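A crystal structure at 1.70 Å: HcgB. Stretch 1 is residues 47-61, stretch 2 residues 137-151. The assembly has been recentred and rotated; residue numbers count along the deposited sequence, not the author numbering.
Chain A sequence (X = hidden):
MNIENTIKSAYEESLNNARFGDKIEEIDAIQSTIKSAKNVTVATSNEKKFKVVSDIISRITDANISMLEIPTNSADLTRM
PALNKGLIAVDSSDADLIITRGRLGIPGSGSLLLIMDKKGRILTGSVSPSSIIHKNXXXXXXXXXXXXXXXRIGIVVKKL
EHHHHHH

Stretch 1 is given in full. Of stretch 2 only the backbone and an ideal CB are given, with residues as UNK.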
ATOM      1  N   GLU A  47      17.698  13.747   6.588  1.00 29.17           N
ATOM      2  CA  GLU A  47      18.638  14.023   5.520  1.00 31.95           C
ATOM      3  C   GLU A  47      19.205  12.712   4.982  1.00 32.21           C
ATOM      4  O   GLU A  47      19.452  12.577   3.794  1.00 30.81           O
ATOM      5  CB  GLU A  47      19.754  14.946   6.017  1.00 39.13           C
ATOM      6  CG  GLU A  47      19.216  16.263   6.570  1.00 49.13           C
ATOM      7  CD  GLU A  47      19.292  17.414   5.577  1.00 61.27           C
ATOM      8  OE1 GLU A  47      19.963  17.252   4.527  1.00 66.70           O
ATOM      9  OE2 GLU A  47      18.698  18.488   5.861  1.00 65.31           O
ATOM     10  N   LYS A  48      19.356  11.726   5.854  1.00 34.52           N
ATOM     11  CA  LYS A  48      19.890  10.433   5.444  1.00 35.29           C
ATOM     12  C   LYS A  48      18.931   9.698   4.496  1.00 30.72           C
ATOM     13  O   LYS A  48      19.370   9.172   3.466  1.00 34.08           O
ATOM     14  CB  LYS A  48      20.214   9.614   6.692  1.00 40.66           C
ATOM     15  CG  LYS A  48      20.729   8.252   6.436  1.00 50.93           C
ATOM     16  CD  LYS A  48      21.077   7.532   7.755  1.00 58.70           C
ATOM     17  CE  LYS A  48      19.846   7.032   8.484  1.00 59.55           C
ATOM     18  NZ  LYS A  48      20.203   6.279   9.724  1.00 63.22           N
ATOM     19  N   LYS A  49      17.631   9.671   4.814  1.00 25.72           N
ATOM     20  CA  LYS A  49      16.648   9.082   3.895  1.00 23.78           C
ATOM     21  C   LYS A  49      16.571   9.901   2.612  1.00 24.33           C
ATOM     22  O   LYS A  49      16.474   9.329   1.511  1.00 27.05           O
ATOM     23  CB  LYS A  49      15.264   9.002   4.541  1.00 24.43           C
ATOM     24  CG  LYS A  49      15.240   8.048   5.743  1.00 36.00           C
ATOM     25  CD  LYS A  49      13.818   7.807   6.270  1.00 40.14           C
ATOM     26  CE  LYS A  49      13.891   7.160   7.653  1.00 48.22           C
ATOM     27  NZ  LYS A  49      13.062   7.846   8.680  1.00 50.47           N
ATOM     28  N   PHE A  50      16.608  11.231   2.734  1.00 24.95           N
ATOM     29  CA  PHE A  50      16.554  12.080   1.541  1.00 23.63           C
ATOM     30  C   PHE A  50      17.687  11.759   0.578  1.00 25.59           C
ATOM     31  O   PHE A  50      17.490  11.679  -0.645  1.00 29.28           O
ATOM     32  CB  PHE A  50      16.621  13.560   1.908  1.00 24.48           C
ATOM     33  CG  PHE A  50      16.655  14.468   0.719  1.00 29.14           C
ATOM     34  CD1 PHE A  50      15.558  14.584  -0.116  1.00 28.45           C
ATOM     35  CD2 PHE A  50      17.798  15.184   0.415  1.00 32.60           C
ATOM     36  CE1 PHE A  50      15.591  15.410  -1.210  1.00 30.12           C
ATOM     37  CE2 PHE A  50      17.831  16.009  -0.693  1.00 34.23           C
ATOM     38  CZ  PHE A  50      16.718  16.118  -1.501  1.00 31.88           C
ATOM     39  N   LYS A  51      18.880  11.561   1.118  1.00 28.12           N
ATOM     40  CA  LYS A  51      20.012  11.245   0.253  1.00 31.00           C
ATOM     41  C   LYS A  51      19.807   9.915  -0.476  1.00 33.46           C
ATOM     42  O   LYS A  51      20.106   9.796  -1.678  1.00 33.79           O
ATOM     43  CB  LYS A  51      21.309  11.212   1.045  1.00 32.83           C
ATOM     44  CG  LYS A  51      22.528  10.838   0.173  1.00 39.79           C
ATOM     45  CD  LYS A  51      23.835  10.750   0.947  1.00 48.84           C
ATOM     46  CE  LYS A  51      24.975  10.276   0.034  1.00 54.30           C
ATOM     47  NZ  LYS A  51      24.936  10.911  -1.320  1.00 55.49           N
ATOM     48  N   VAL A  52      19.326   8.905   0.248  1.00 28.63           N
ATOM     49  CA  VAL A  52      19.067   7.618  -0.384  1.00 31.73           C
ATOM     50  C   VAL A  52      18.100   7.801  -1.559  1.00 29.36           C
ATOM     51  O   VAL A  52      18.343   7.290  -2.641  1.00 31.44           O
ATOM     52  CB  VAL A  52      18.473   6.579   0.619  1.00 33.26           C
ATOM     53  CG1 VAL A  52      18.001   5.319  -0.115  1.00 34.70           C
ATOM     54  CG2 VAL A  52      19.486   6.235   1.683  1.00 33.72           C
ATOM     55  N   VAL A  53      17.009   8.538  -1.354  1.00 27.36           N
ATOM     56  CA  VAL A  53      15.999   8.688  -2.395  1.00 25.57           C
ATOM     57  C   VAL A  53      16.532   9.533  -3.548  1.00 26.45           C
ATOM     58  O   VAL A  53      16.400   9.170  -4.704  1.00 29.26           O
ATOM     59  CB  VAL A  53      14.705   9.321  -1.838  1.00 25.07           C
ATOM     60  CG1 VAL A  53      13.736   9.668  -2.948  1.00 22.64           C
ATOM     61  CG2 VAL A  53      14.038   8.352  -0.843  1.00 26.97           C
ATOM     62  N   SER A  54      17.161  10.647  -3.205  1.00 24.50           N
ATOM     63  CA  SER A  54      17.641  11.594  -4.198  1.00 28.83           C
ATOM     64  C   SER A  54      18.683  10.951  -5.111  1.00 32.58           C
ATOM     65  O   SER A  54      18.665  11.159  -6.330  1.00 32.94           O
ATOM     66  CB  SER A  54      18.214  12.838  -3.498  1.00 32.71           C
ATOM     67  OG  SER A  54      18.713  13.762  -4.446  1.00 39.54           O
ATOM     68  N   ASP A  55      19.580  10.154  -4.542  1.00 36.33           N
ATOM     69  CA  ASP A  55      20.610   9.532  -5.356  1.00 38.69           C
ATOM     70  C   ASP A  55      20.014   8.594  -6.397  1.00 36.80           C
ATOM     71  O   ASP A  55      20.512   8.514  -7.509  1.00 39.46           O
ATOM     72  CB  ASP A  55      21.605   8.769  -4.480  1.00 43.60           C
ATOM     73  CG  ASP A  55      22.562   9.695  -3.741  1.00 51.58           C
ATOM     74  OD1 ASP A  55      22.598  10.899  -4.072  1.00 55.18           O
ATOM     75  OD2 ASP A  55      23.259   9.228  -2.817  1.00 55.43           O
ATOM     76  N   ILE A  56      18.921   7.917  -6.058  1.00 32.24           N
ATOM     77  CA  ILE A  56      18.302   6.996  -7.009  1.00 30.33           C
ATOM     78  C   ILE A  56      17.518   7.756  -8.064  1.00 33.94           C
ATOM     79  O   ILE A  56      17.646   7.496  -9.251  1.00 39.41           O
ATOM     80  CB  ILE A  56      17.362   5.993  -6.299  1.00 29.48           C
ATOM     81  CG1 ILE A  56      18.188   4.974  -5.520  1.00 35.00           C
ATOM     82  CG2 ILE A  56      16.462   5.288  -7.320  1.00 28.70           C
ATOM     83  CD1 ILE A  56      17.373   4.200  -4.509  1.00 35.51           C
ATOM     84  N   ILE A  57      16.690   8.683  -7.613  1.00 27.17           N
ATOM     85  CA  ILE A  57      15.803   9.416  -8.519  1.00 30.31           C
ATOM     86  C   ILE A  57      16.607  10.290  -9.482  1.00 34.83           C
ATOM     87  O   ILE A  57      16.171  10.552 -10.609  1.00 37.82           O
ATOM     88  CB  ILE A  57      14.804  10.258  -7.736  1.00 32.12           C
ATOM     89  CG1 ILE A  57      13.903   9.330  -6.926  1.00 31.78           C
ATOM     90  CG2 ILE A  57      13.969  11.121  -8.658  1.00 33.88           C
ATOM     91  CD1 ILE A  57      13.124   8.337  -7.779  1.00 33.60           C
ATOM     92  N   SER A  58      17.777  10.745  -9.028  1.00 33.21           N
ATOM     93  CA  SER A  58      18.626  11.604  -9.859  1.00 39.30           C
ATOM     94  C   SER A  58      19.131  10.875 -11.084  1.00 42.66           C
ATOM     95  O   SER A  58      19.481  11.508 -12.075  1.00 45.20           O
ATOM     96  CB  SER A  58      19.838  12.116  -9.074  1.00 44.05           C
ATOM     97  OG  SER A  58      19.430  13.080  -8.125  1.00 47.20           O
ATOM     98  N   ARG A  59      19.142   9.547 -11.028  1.00 43.31           N
ATOM     99  CA  ARG A  59      19.654   8.760 -12.149  1.00 46.18           C
ATOM    100  C   ARG A  59      18.606   8.548 -13.235  1.00 40.97           C
ATOM    101  O   ARG A  59      18.935   8.119 -14.332  1.00 42.77           O
ATOM    102  CB  ARG A  59      20.182   7.403 -11.676  1.00 48.18           C
ATOM    103  CG  ARG A  59      21.456   7.499 -10.861  1.00 54.42           C
ATOM    104  CD  ARG A  59      21.925   6.131 -10.415  1.00 57.33           C
ATOM    105  NE  ARG A  59      22.271   5.289 -11.557  1.00 62.43           N
ATOM    106  CZ  ARG A  59      22.507   3.984 -11.475  1.00 64.66           C
ATOM    107  NH1 ARG A  59      22.423   3.375 -10.301  1.00 65.17           N
ATOM    108  NH2 ARG A  59      22.819   3.289 -12.563  1.00 67.07           N
ATOM    109  N   ILE A  60      17.352   8.854 -12.941  1.00 37.84           N
ATOM    110  CA  ILE A  60      16.300   8.615 -13.919  1.00 39.61           C
ATOM    111  C   ILE A  60      15.531   9.881 -14.278  1.00 41.45           C
ATOM    112  O   ILE A  60      14.593   9.825 -15.060  1.00 42.49           O
ATOM    113  CB  ILE A  60      15.323   7.524 -13.458  1.00 39.78           C
ATOM    114  CG1 ILE A  60      14.543   7.978 -12.237  1.00 37.98           C
ATOM    115  CG2 ILE A  60      16.089   6.233 -13.173  1.00 46.30           C
ATOM    116  CD1 ILE A  60      13.465   6.987 -11.806  1.00 38.32           C
ATOM    117  N   THR A  61      15.924  11.013 -13.701  1.00 40.30           N
ATOM    118  CA  THR A  61      15.303  12.299 -14.010  1.00 42.34           C
ATOM    119  C   THR A  61      16.316  13.422 -14.169  1.00 44.77           C
ATOM    120  O   THR A  61      17.467  13.307 -13.752  1.00 45.80           O
ATOM    121  CB  THR A  61      14.350  12.775 -12.910  1.00 42.03           C
ATOM    122  OG1 THR A  61      15.129  13.074 -11.744  1.00 39.10           O
ATOM    123  CG2 THR A  61      13.299  11.729 -12.550  1.00 39.86           C
ATOM    124  N   UNK A 137      19.180  -2.011   8.442  1.00 33.14           N
ATOM    125  CA  UNK A 137      19.532  -0.585   8.465  1.00 36.62           C
ATOM    126  C   UNK A 137      18.515   0.220   7.709  1.00 38.58           C
ATOM    127  O   UNK A 137      18.138  -0.202   6.614  1.00 40.26           O
ATOM    128  CB  UNK A 137      20.924  -0.351   7.875  1.00 36.62           C
ATOM    129  N   UNK A 138      18.075   1.341   8.267  1.00 35.96           N
ATOM    130  CA  UNK A 138      16.976   2.082   7.654  1.00 35.26           C
ATOM    131  C   UNK A 138      17.347   2.517   6.235  1.00 34.25           C
ATOM    132  O   UNK A 138      16.485   2.573   5.373  1.00 31.58           O
ATOM    133  CB  UNK A 138      16.611   3.300   8.505  1.00 35.26           C
ATOM    134  N   UNK A 139      18.630   2.758   5.963  1.00 38.16           N
ATOM    135  CA  UNK A 139      18.993   3.219   4.623  1.00 42.54           C
ATOM    136  C   UNK A 139      18.856   2.111   3.608  1.00 39.58           C
ATOM    137  O   UNK A 139      18.414   2.336   2.476  1.00 39.32           O
ATOM    138  CB  UNK A 139      20.423   3.763   4.608  1.00 42.54           C
ATOM    139  N   UNK A 140      19.149   0.893   4.040  1.00 36.22           N
ATOM    140  CA  UNK A 140      19.017  -0.238   3.141  1.00 36.11           C
ATOM    141  C   UNK A 140      17.543  -0.551   2.959  1.00 32.87           C
ATOM    142  O   UNK A 140      17.122  -0.940   1.877  1.00 32.27           O
ATOM    143  CB  UNK A 140      19.775  -1.457   3.671  1.00 36.11           C
ATOM    144  N   UNK A 141      16.746  -0.309   3.990  1.00 31.06           N
ATOM    145  CA  UNK A 141      15.296  -0.494   3.871  1.00 25.63           C
ATOM    146  C   UNK A 141      14.662   0.500   2.872  1.00 28.40           C
ATOM    147  O   UNK A 141      13.904   0.098   1.986  1.00 26.36           O
ATOM    148  CB  UNK A 141      14.642  -0.337   5.245  1.00 25.63           C
ATOM    149  N   UNK A 142      14.996   1.782   2.993  1.00 27.75           N
ATOM    150  CA  UNK A 142      14.431   2.782   2.082  1.00 29.74           C
ATOM    151  C   UNK A 142      14.903   2.513   0.638  1.00 27.40           C
ATOM    152  O   UNK A 142      14.113   2.572  -0.295  1.00 26.95           O
ATOM    153  CB  UNK A 142      14.831   4.192   2.522  1.00 29.74           C
ATOM    154  N   UNK A 143      16.182   2.181   0.474  1.00 25.02           N
ATOM    155  CA  UNK A 143      16.730   1.834  -0.834  1.00 27.21           C
ATOM    156  C   UNK A 143      15.940   0.704  -1.498  1.00 28.25           C
ATOM    157  O   UNK A 143      15.498   0.845  -2.638  1.00 26.75           O
ATOM    158  CB  UNK A 143      18.200   1.432  -0.697  1.00 27.21           C
ATOM    159  N   UNK A 144      15.736  -0.403  -0.784  1.00 30.92           N
ATOM    160  CA  UNK A 144      14.997  -1.534  -1.336  1.00 30.20           C
ATOM    161  C   UNK A 144      13.551  -1.136  -1.671  1.00 29.19           C
ATOM    162  O   UNK A 144      13.007  -1.583  -2.690  1.00 30.26           O
ATOM    163  CB  UNK A 144      15.010  -2.704  -0.351  1.00 30.20           C
ATOM    164  N   UNK A 145      12.928  -0.327  -0.814  1.00 23.99           N
ATOM    165  CA  UNK A 145      11.539   0.092  -1.052  1.00 25.68           C
ATOM    166  C   UNK A 145      11.481   0.813  -2.386  1.00 22.30           C
ATOM    167  O   UNK A 145      10.589   0.560  -3.203  1.00 21.84           O
ATOM    168  CB  UNK A 145      11.021   0.989   0.074  1.00 25.68           C
ATOM    169  N   UNK A 146      12.444   1.704  -2.602  1.00 21.33           N
ATOM    170  CA  UNK A 146      12.354   2.577  -3.780  1.00 23.62           C
ATOM    171  C   UNK A 146      12.682   1.815  -5.049  1.00 25.71           C
ATOM    172  O   UNK A 146      11.987   1.951  -6.070  1.00 25.20           O
ATOM    173  CB  UNK A 146      13.294   3.776  -3.636  1.00 23.62           C
ATOM    174  N   UNK A 147      13.730   1.006  -4.984  1.00 25.70           N
ATOM    175  CA  UNK A 147      14.127   0.188  -6.129  1.00 27.10           C
ATOM    176  C   UNK A 147      12.983  -0.773  -6.489  1.00 25.81           C
ATOM    177  O   UNK A 147      12.674  -0.977  -7.674  1.00 27.33           O
ATOM    178  CB  UNK A 147      15.411  -0.586  -5.824  1.00 27.10           C
ATOM    179  N   UNK A 148      12.344  -1.339  -5.476  1.00 26.73           N
ATOM    180  CA  UNK A 148      11.211  -2.240  -5.710  1.00 26.93           C
ATOM    181  C   UNK A 148      10.047  -1.506  -6.379  1.00 24.44           C
ATOM    182  O   UNK A 148       9.447  -2.013  -7.336  1.00 23.14           O
ATOM    183  CB  UNK A 148      10.748  -2.863  -4.392  1.00 26.93           C
ATOM    184  N   UNK A 149       9.743  -0.312  -5.881  1.00 22.30           N
ATOM    185  CA  UNK A 149       8.601   0.447  -6.411  1.00 23.23           C
ATOM    186  C   UNK A 149       8.868   0.826  -7.862  1.00 24.35           C
ATOM    187  O   UNK A 149       7.946   0.821  -8.694  1.00 23.03           O
ATOM    188  CB  UNK A 149       8.337   1.699  -5.572  1.00 23.23           C
ATOM    189  N   UNK A 150      10.124   1.127  -8.187  1.00 22.19           N
ATOM    190  CA  UNK A 150      10.439   1.473  -9.571  1.00 21.54           C
ATOM    191  C   UNK A 150      10.428   0.234 -10.459  1.00 24.28           C
ATOM    192  O   UNK A 150       9.880   0.283 -11.552  1.00 25.65           O
ATOM    193  CB  UNK A 150      11.800   2.167  -9.652  1.00 21.54           C
ATOM    194  N   UNK A 151      11.007  -0.879  -9.998  1.00 23.95           N
ATOM    195  CA  UNK A 151      11.083  -2.094 -10.812  1.00 28.26           C
ATOM    196  C   UNK A 151       9.719  -2.634 -11.216  1.00 28.80           C
ATOM    197  O   UNK A 151       9.562  -3.176 -12.323  1.00 29.21           O
ATOM    198  CB  UNK A 151      11.849  -3.178 -10.051  1.00 28.26           C
TER

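The two helices run roughly parallel, at 33° and with 9.4 Å between axes at closest approach, so the positions of 138-151 that meet stretch 1 recur every three or four residues.

Position 137 precedes the helix, with nothing of stretch 1 near its CB. Many residues would fit, including a proline, which its phi of -59° permits; it is Pro-137.

At 138, CA-to-CB points toward stretch 1, and the ideal CB lies 4.8 Å from both Lys-49 CE and Lys-48 NZ. An acid could answer the amines, while an aliphatic chain could pack on the lysine methylenes. The residue is Ile-138, whose CG1 lies 3.5 Å from Lys-49 CE.

Position 139 points sideways, its CB 3.9 Å from Val-52 CG2, with Lys-48 nearby. A small apolar residue would suit the valine, an acid the lysine. Asp-139 is found; its OD1 is 3.0 Å from Lys-48 CG but 4.2 Å from Lys-48 NZ, too far for a salt bridge, and the contact buries OD1 without a partner.

Positions 140 and 141 leave stretch 1 alone and tolerate polar residues: Lys-140 and Thr-141.

Position 142 points toward stretch 1, its CB 4.3 Å from Val-52 CG1. A compact aliphatic residue is favored. Val-142 puts CG1 3.9 Å from Val-53 CG2 and 4.0 Å from Val-52 CG1.

At 143 the sideways CB is 3.9 Å from Val-52 CG1, so a chain with methylenes near its root, apolar or polar at the tip, would serve. Glu-143 does so, its CG 4.3 Å from Ile-56 CD1.

Position 144 points away and 145 is out of reach, leaving their choice open: Leu-144 and Glu-145, the latter's carboxylate hydrogen-bonded elsewhere in the structure.

Position 146 points toward stretch 1, its CB 4.2 Å from Ile-56 CD1. Leucine, isoleucine or methionine could reach the apolar surface. Leu-146 brings CD2 3.8 Å from Ile-56 CD1 and 3.9 Å from Val-53 CG1.

Position 147 points sideways, with Ile-56 CD1 5.3 Å from its CB; a longer aliphatic chain could close that gap. Ile-147 CG1 lies 4.1 Å from Ile-56 CD1.

Positions 148, 149 and 151 are unconstrained by stretch 1: Thr-148, Ala-149 and Glu-151.

Position 150 points toward stretch 1 across a wider gap, calling for a large apolar residue. Leu-150 places CD1 3.8 Å from Ile-56 CG2 and CD2 4.0 Å from Ile-60 CD1. With 143, 146 and 147 it forms the hole that receives Ile-56.

Stretch 2 (137-151) PIDKTVELELITALE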
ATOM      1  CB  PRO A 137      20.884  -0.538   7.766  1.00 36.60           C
ATOM      2  CG  PRO A 137      21.463  -1.934   7.955  1.00 37.66           C
ATOM      3  CD  PRO A 137      20.269  -2.861   7.931  1.00 35.11           C
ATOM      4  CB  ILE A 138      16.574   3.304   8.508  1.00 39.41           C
ATOM      5  CG1 ILE A 138      15.321   3.958   7.944  1.00 37.56           C
ATOM      6  CG2 ILE A 138      17.745   4.277   8.638  1.00 42.43           C
ATOM      7  CD1 ILE A 138      14.132   3.034   7.921  1.00 41.00           C
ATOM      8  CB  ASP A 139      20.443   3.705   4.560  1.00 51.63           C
ATOM      9  CG  ASP A 139      20.653   4.991   5.287  1.00 58.04           C
ATOM     10  OD1 ASP A 139      19.628   5.629   5.624  1.00 58.47           O
ATOM     11  OD2 ASP A 139      21.833   5.370   5.501  1.00 61.01           O
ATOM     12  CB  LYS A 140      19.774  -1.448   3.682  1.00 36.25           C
ATOM     13  CG  LYS A 140      21.248  -1.460   3.246  1.00 43.46           C
ATOM     14  CD  LYS A 140      21.922  -2.785   3.523  1.00 47.80           C
ATOM     15  CE  LYS A 140      23.311  -2.835   2.900  1.00 51.21           C
ATOM     16  NZ  LYS A 140      23.953  -4.173   3.048  1.00 55.56           N
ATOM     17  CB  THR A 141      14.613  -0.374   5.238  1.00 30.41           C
ATOM     18  OG1 THR A 141      15.121  -1.396   6.112  1.00 31.51           O
ATOM     19  CG2 THR A 141      13.089  -0.510   5.093  1.00 34.14           C
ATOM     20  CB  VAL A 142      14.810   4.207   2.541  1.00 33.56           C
ATOM     21  CG1 VAL A 142      14.341   5.252   1.541  1.00 32.27           C
ATOM     22  CG2 VAL A 142      14.185   4.477   3.906  1.00 34.70           C
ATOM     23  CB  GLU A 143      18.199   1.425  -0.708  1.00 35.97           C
ATOM     24  CG  GLU A 143      18.827   1.036  -2.025  1.00 42.08           C
ATOM     25  CD  GLU A 143      20.290   0.633  -1.875  1.00 51.35           C
ATOM     26  OE1 GLU A 143      20.703   0.243  -0.761  1.00 57.29           O
ATOM     27  OE2 GLU A 143      21.029   0.739  -2.868  1.00 52.49           O
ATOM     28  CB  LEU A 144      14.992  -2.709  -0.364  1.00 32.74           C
ATOM     29  CG  LEU A 144      14.208  -3.934  -0.820  1.00 37.71           C
ATOM     30  CD1 LEU A 144      14.837  -4.445  -2.114  1.00 41.44           C
ATOM     31  CD2 LEU A 144      14.201  -5.016   0.252  1.00 39.87           C
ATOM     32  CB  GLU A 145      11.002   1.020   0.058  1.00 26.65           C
ATOM     33  CG  GLU A 145      10.664   0.314   1.371  1.00 29.37           C
ATOM     34  CD  GLU A 145      10.427   1.289   2.513  1.00 36.73           C
ATOM     35  OE1 GLU A 145      10.526   2.523   2.278  1.00 37.83           O
ATOM     36  OE2 GLU A 145      10.152   0.823   3.648  1.00 34.89           O
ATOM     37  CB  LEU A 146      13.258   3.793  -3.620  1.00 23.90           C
ATOM     38  CG  LEU A 146      13.255   4.784  -4.787  1.00 23.00           C
ATOM     39  CD1 LEU A 146      11.837   5.209  -5.099  1.00 23.04           C
ATOM     40  CD2 LEU A 146      14.090   6.014  -4.401  1.00 25.10           C
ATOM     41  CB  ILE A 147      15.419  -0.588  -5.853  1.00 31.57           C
ATOM     42  CG1 ILE A 147      16.595   0.392  -5.813  1.00 35.37           C
ATOM     43  CG2 ILE A 147      15.661  -1.619  -6.932  1.00 29.26           C
ATOM     44  CD1 ILE A 147      17.913  -0.257  -5.515  1.00 42.66           C
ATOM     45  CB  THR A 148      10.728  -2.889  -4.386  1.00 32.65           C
ATOM     46  OG1 THR A 148      11.763  -3.765  -3.899  1.00 30.09           O
ATOM     47  CG2 THR A 148       9.499  -3.739  -4.624  1.00 36.14           C
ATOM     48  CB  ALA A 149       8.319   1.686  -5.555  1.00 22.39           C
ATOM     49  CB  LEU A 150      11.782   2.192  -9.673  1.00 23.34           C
ATOM     50  CG  LEU A 150      11.794   3.588  -9.048  1.00 25.39           C
ATOM     51  CD1 LEU A 150      13.225   4.059  -8.886  1.00 26.16           C
ATOM     52  CD2 LEU A 150      10.986   4.595  -9.872  1.00 23.40           C
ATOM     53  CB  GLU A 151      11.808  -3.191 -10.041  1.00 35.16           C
ATOM     54  CG  GLU A 151      13.269  -2.995  -9.934  1.00 46.82           C
ATOM     55  CD  GLU A 151      13.946  -4.153  -9.247  1.00 53.68           C
ATOM     56  OE1 GLU A 151      13.231  -4.982  -8.632  1.00 59.02           O
ATOM     57  OE2 GLU A 151      15.185  -4.224  -9.331  1.00 52.91           O
TER
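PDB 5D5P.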